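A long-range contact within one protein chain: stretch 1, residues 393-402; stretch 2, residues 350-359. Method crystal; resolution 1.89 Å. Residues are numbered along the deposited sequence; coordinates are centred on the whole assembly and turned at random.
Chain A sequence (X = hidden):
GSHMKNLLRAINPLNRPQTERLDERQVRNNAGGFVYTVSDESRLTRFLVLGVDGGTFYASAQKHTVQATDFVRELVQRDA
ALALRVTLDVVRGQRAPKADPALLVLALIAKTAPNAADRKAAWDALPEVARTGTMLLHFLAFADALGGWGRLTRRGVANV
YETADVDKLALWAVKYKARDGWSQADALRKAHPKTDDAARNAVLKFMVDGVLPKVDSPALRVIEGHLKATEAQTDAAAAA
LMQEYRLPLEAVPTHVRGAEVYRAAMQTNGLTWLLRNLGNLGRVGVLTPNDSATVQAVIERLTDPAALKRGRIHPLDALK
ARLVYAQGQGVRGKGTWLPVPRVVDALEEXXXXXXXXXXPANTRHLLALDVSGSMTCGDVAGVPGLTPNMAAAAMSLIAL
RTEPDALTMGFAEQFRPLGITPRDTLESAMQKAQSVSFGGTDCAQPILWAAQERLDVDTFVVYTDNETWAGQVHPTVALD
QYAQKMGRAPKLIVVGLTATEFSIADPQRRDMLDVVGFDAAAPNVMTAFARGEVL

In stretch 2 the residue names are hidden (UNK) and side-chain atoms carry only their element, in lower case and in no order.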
# COMPACT_ATOMS: atom_id res chain seq x y z
N ALA A 393 -0.35 -15.18 13.07
CA ALA A 393 -1.09 -16.41 12.79
C ALA A 393 -1.69 -16.39 11.40
O ALA A 393 -1.68 -17.42 10.70
CB ALA A 393 -2.17 -16.68 13.85
N ALA A 394 -2.23 -15.23 11.01
CA ALA A 394 -2.76 -15.03 9.66
C ALA A 394 -1.67 -15.24 8.60
O ALA A 394 -1.86 -16.00 7.63
CB ALA A 394 -3.39 -13.61 9.52
N MET A 395 -0.51 -14.61 8.81
CA MET A 395 0.61 -14.72 7.87
C MET A 395 1.17 -16.15 7.82
O MET A 395 1.65 -16.59 6.78
CB MET A 395 1.73 -13.72 8.22
CG MET A 395 1.34 -12.24 8.01
SD MET A 395 0.77 -11.86 6.33
CE MET A 395 2.23 -12.15 5.37
N SER A 396 1.12 -16.85 8.94
CA SER A 396 1.56 -18.26 9.00
C SER A 396 0.65 -19.13 8.15
O SER A 396 1.12 -19.91 7.32
CB SER A 396 1.53 -18.77 10.44
OG SER A 396 2.56 -18.17 11.22
N LEU A 397 -0.66 -18.97 8.33
CA LEU A 397 -1.63 -19.69 7.51
C LEU A 397 -1.42 -19.43 6.02
O LEU A 397 -1.43 -20.37 5.20
CB LEU A 397 -3.05 -19.34 7.91
CG LEU A 397 -3.48 -19.90 9.25
CD1 LEU A 397 -4.87 -19.38 9.56
CD2 LEU A 397 -3.43 -21.46 9.25
N ILE A 398 -1.21 -18.16 5.68
CA ILE A 398 -0.88 -17.79 4.30
C ILE A 398 0.34 -18.53 3.74
O ILE A 398 0.27 -19.09 2.64
CB ILE A 398 -0.68 -16.28 4.14
CG1 ILE A 398 -2.02 -15.57 4.28
CG2 ILE A 398 -0.07 -15.96 2.78
CD1 ILE A 398 -1.97 -14.03 4.16
N ALA A 399 1.45 -18.51 4.48
CA ALA A 399 2.65 -19.23 4.07
C ALA A 399 2.37 -20.73 3.92
O ALA A 399 2.66 -21.32 2.87
CB ALA A 399 3.79 -19.00 5.05
N LEU A 400 1.80 -21.33 4.96
CA LEU A 400 1.49 -22.76 4.95
C LEU A 400 0.64 -23.16 3.75
O LEU A 400 0.87 -24.22 3.17
CB LEU A 400 0.85 -23.17 6.27
CG LEU A 400 1.87 -23.20 7.41
CD1 LEU A 400 1.21 -23.10 8.77
CD2 LEU A 400 2.77 -24.44 7.32
N ARG A 401 -0.30 -22.31 3.37
CA ARG A 401 -1.21 -22.63 2.28
C ARG A 401 -0.71 -22.24 0.88
O ARG A 401 -1.26 -22.71 -0.10
CB ARG A 401 -2.59 -22.00 2.54
CG ARG A 401 -3.34 -22.65 3.70
CD ARG A 401 -4.77 -22.14 3.87
NE ARG A 401 -5.30 -22.55 5.17
CZ ARG A 401 -6.29 -21.96 5.83
NH1 ARG A 401 -6.89 -20.89 5.32
NH2 ARG A 401 -6.67 -22.41 7.03
N THR A 402 0.32 -21.41 0.78
CA THR A 402 0.67 -20.83 -0.53
C THR A 402 2.11 -21.01 -0.96
O THR A 402 2.41 -20.87 -2.15
CB THR A 402 0.35 -19.31 -0.63
OG1 THR A 402 1.21 -18.57 0.26
CG2 THR A 402 -1.10 -19.04 -0.31
N UNK A 350 -14.59 -14.51 3.12
CA UNK A 350 -13.75 -13.77 2.19
C UNK A 350 -12.26 -13.97 2.54
O UNK A 350 -11.43 -14.12 1.65
c UNK A 350 -14.11 -12.29 2.19
N UNK A 351 -11.95 -13.96 3.83
CA UNK A 351 -10.59 -14.21 4.29
C UNK A 351 -10.04 -15.52 3.73
O UNK A 351 -8.98 -15.56 3.12
c UNK A 351 -9.07 -15.90 6.94
c UNK A 351 -8.26 -13.69 6.57
c UNK A 351 -6.84 -15.29 7.67
c UNK A 351 -9.28 -14.62 6.44
c UNK A 351 -7.05 -14.03 7.19
c UNK A 351 -7.86 -16.25 7.56
c UNK A 351 -10.59 -14.24 5.82
N UNK A 352 -10.80 -16.60 3.91
CA UNK A 352 -10.39 -17.92 3.42
C UNK A 352 -10.28 -17.96 1.90
O UNK A 352 -9.31 -18.48 1.35
c UNK A 352 -11.34 -19.00 3.94
c UNK A 352 -10.90 -20.40 3.47
o UNK A 352 -11.34 -18.96 5.37
N UNK A 353 -11.26 -17.37 1.22
CA UNK A 353 -11.29 -17.36 -0.25
C UNK A 353 -10.14 -16.56 -0.85
O UNK A 353 -9.67 -16.86 -1.95
c UNK A 353 -13.86 -17.63 -0.41
c UNK A 353 -15.16 -16.88 -0.76
c UNK A 353 -13.81 -18.97 -1.13
c UNK A 353 -12.63 -16.81 -0.77
N UNK A 354 -9.68 -15.55 -0.13
CA UNK A 354 -8.62 -14.68 -0.64
C UNK A 354 -7.24 -15.36 -0.71
O UNK A 354 -6.38 -14.91 -1.43
c UNK A 354 -8.56 -13.36 0.17
N UNK A 355 -7.04 -16.44 0.05
CA UNK A 355 -5.78 -17.17 0.00
C UNK A 355 -5.44 -17.62 -1.42
O UNK A 355 -4.28 -17.62 -1.81
c UNK A 355 -4.27 -18.26 4.34
c UNK A 355 -5.23 -17.56 5.05
c UNK A 355 -4.47 -18.53 3.00
c UNK A 355 -6.56 -17.39 3.08
c UNK A 355 -5.61 -18.10 2.35
c UNK A 355 -6.38 -17.14 4.42
c UNK A 355 -5.83 -18.40 0.90
N UNK A 356 -6.46 -17.99 -2.18
CA UNK A 356 -6.26 -18.45 -3.54
C UNK A 356 -5.68 -17.41 -4.47
O UNK A 356 -5.21 -17.75 -5.56
N UNK A 357 -5.71 -16.15 -4.06
CA UNK A 357 -5.20 -15.07 -4.90
C UNK A 357 -3.92 -14.40 -4.39
O UNK A 357 -3.52 -13.36 -4.90
o UNK A 357 -8.69 -14.40 -5.04
c UNK A 357 -7.63 -14.70 -5.58
c UNK A 357 -6.31 -14.05 -5.14
n UNK A 357 -7.55 -15.62 -6.54
N UNK A 358 -3.27 -14.99 -3.39
CA UNK A 358 -1.98 -14.49 -2.92
C UNK A 358 -0.86 -14.89 -3.88
O UNK A 358 -0.73 -16.06 -4.22
c UNK A 358 -0.20 -14.74 -1.15
c UNK A 358 -1.65 -15.03 -1.50
c UNK A 358 -2.59 -14.43 -0.46
N UNK A 359 -0.04 -13.93 -4.29
CA UNK A 359 1.15 -14.27 -5.09
C UNK A 359 2.30 -14.70 -4.18
O UNK A 359 2.86 -13.89 -3.47
c UNK A 359 -0.18 -13.67 -7.73
c UNK A 359 1.58 -13.09 -5.98
n UNK A 359 0.63 -14.54 -8.32
c UNK A 359 0.48 -12.57 -6.90
o UNK A 359 -1.41 -13.73 -7.83
O HOH W 1 -8.79 -20.16 7.28
O HOH W 2 -7.56 -20.75 2.18

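Position 350 has one side-chain carbon and lies on a helix. It is out of reach of stretch 1. A lone CB means alanine, Ala350.

Position 351 has one carbon followed by a ring of six carbons, with no oxygen on the ring. Its CA-to-CB bond points sideways, but the end of the ring comes nearer to stretch 1 and touches Ala394 CB. This is phenylalanine, Phe351. Phe351 CZ lies 4.3 Å from Ala394 CB, and the methyl group sits at the ring edge, near its plane.

Position 352 has one carbon that carries one oxygen and one carbon. The terminal carbon lies near Arg401. That branching is threonine, Thr352. Its methyl CG2 is 4.4 Å from Arg401 NH1. Two waters also join these residues. Water 1 accepts a hydrogen bond from Arg401 NH1 (NH1 to water O, 2.8 Å) and makes a weak one with Thr352 OG1 (OG1 to water O, 3.4 Å). Water 2 donates to the backbone Thr352 O (O to water O, 3.0 Å) and accepts a weak bond from Arg401 NH1 (NH1 to water O, 3.2 Å).

Position 353 has four carbons, forked at the second. It is out of reach of stretch 1. The fork beyond CB identifies leucine, Leu353.

Position 354 has a single carbon and makes no contact with stretch 1. It is alanine, Ala354. Its N bonds to Ala350 O at 2.9 Å, a helical i to i-4 step.

Position 355 again has one carbon and then a six-carbon ring without oxygen. Its CB points toward stretch 1, and the ring packs against Leu397, Ile398 and Arg401. It is phenylalanine, Phe355. Phe355 CE1 is 3.3 Å from Ile398 N and 3.5 Å from Leu397 C, so the ring edge meets the helix backbone. The same CE1 touches Ile398 CG1 at 3.5 Å and Leu397 CB at 3.9 Å.

Position 356 has no side-chain atoms and makes no contact with stretch 1. It is glycine, Gly356.

Position 357 has two carbons, the second carrying one oxygen and one nitrogen. Its CB points away from stretch 1. This short amide is asparagine, Asn357.

Position 358 has one carbon carrying two more. These carbons touch Ile398 and Thr402. Branching at CB with carbon alone gives valine, Val358. Val358 CG1 is 4.1 Å from Ile398 CG2, and Val358 CB is 4.2 Å from Thr402 CG2.

Position 359 has three carbons, the third carrying one oxygen and one nitrogen. Its CB points away and its side chain stays clear of stretch 1. It is glutamine, Gln359.

The contact is centred on Phe355, which has the largest covered area. Its ring edge meets the helix at Leu397 and Ile398, while the Arg401 guanidinium lies over one face. Arg401 CZ is 4.7 Å from the centroid of the Phe355 ring, a cation-pi arrangement. Phe351 and Val358 add apolar contacts. No direct hydrogen bond crosses between the stretches; packing, the cation-pi contact and water bridges join them.

Stretch 2, residues 350-359: AFTLAFGNVQ
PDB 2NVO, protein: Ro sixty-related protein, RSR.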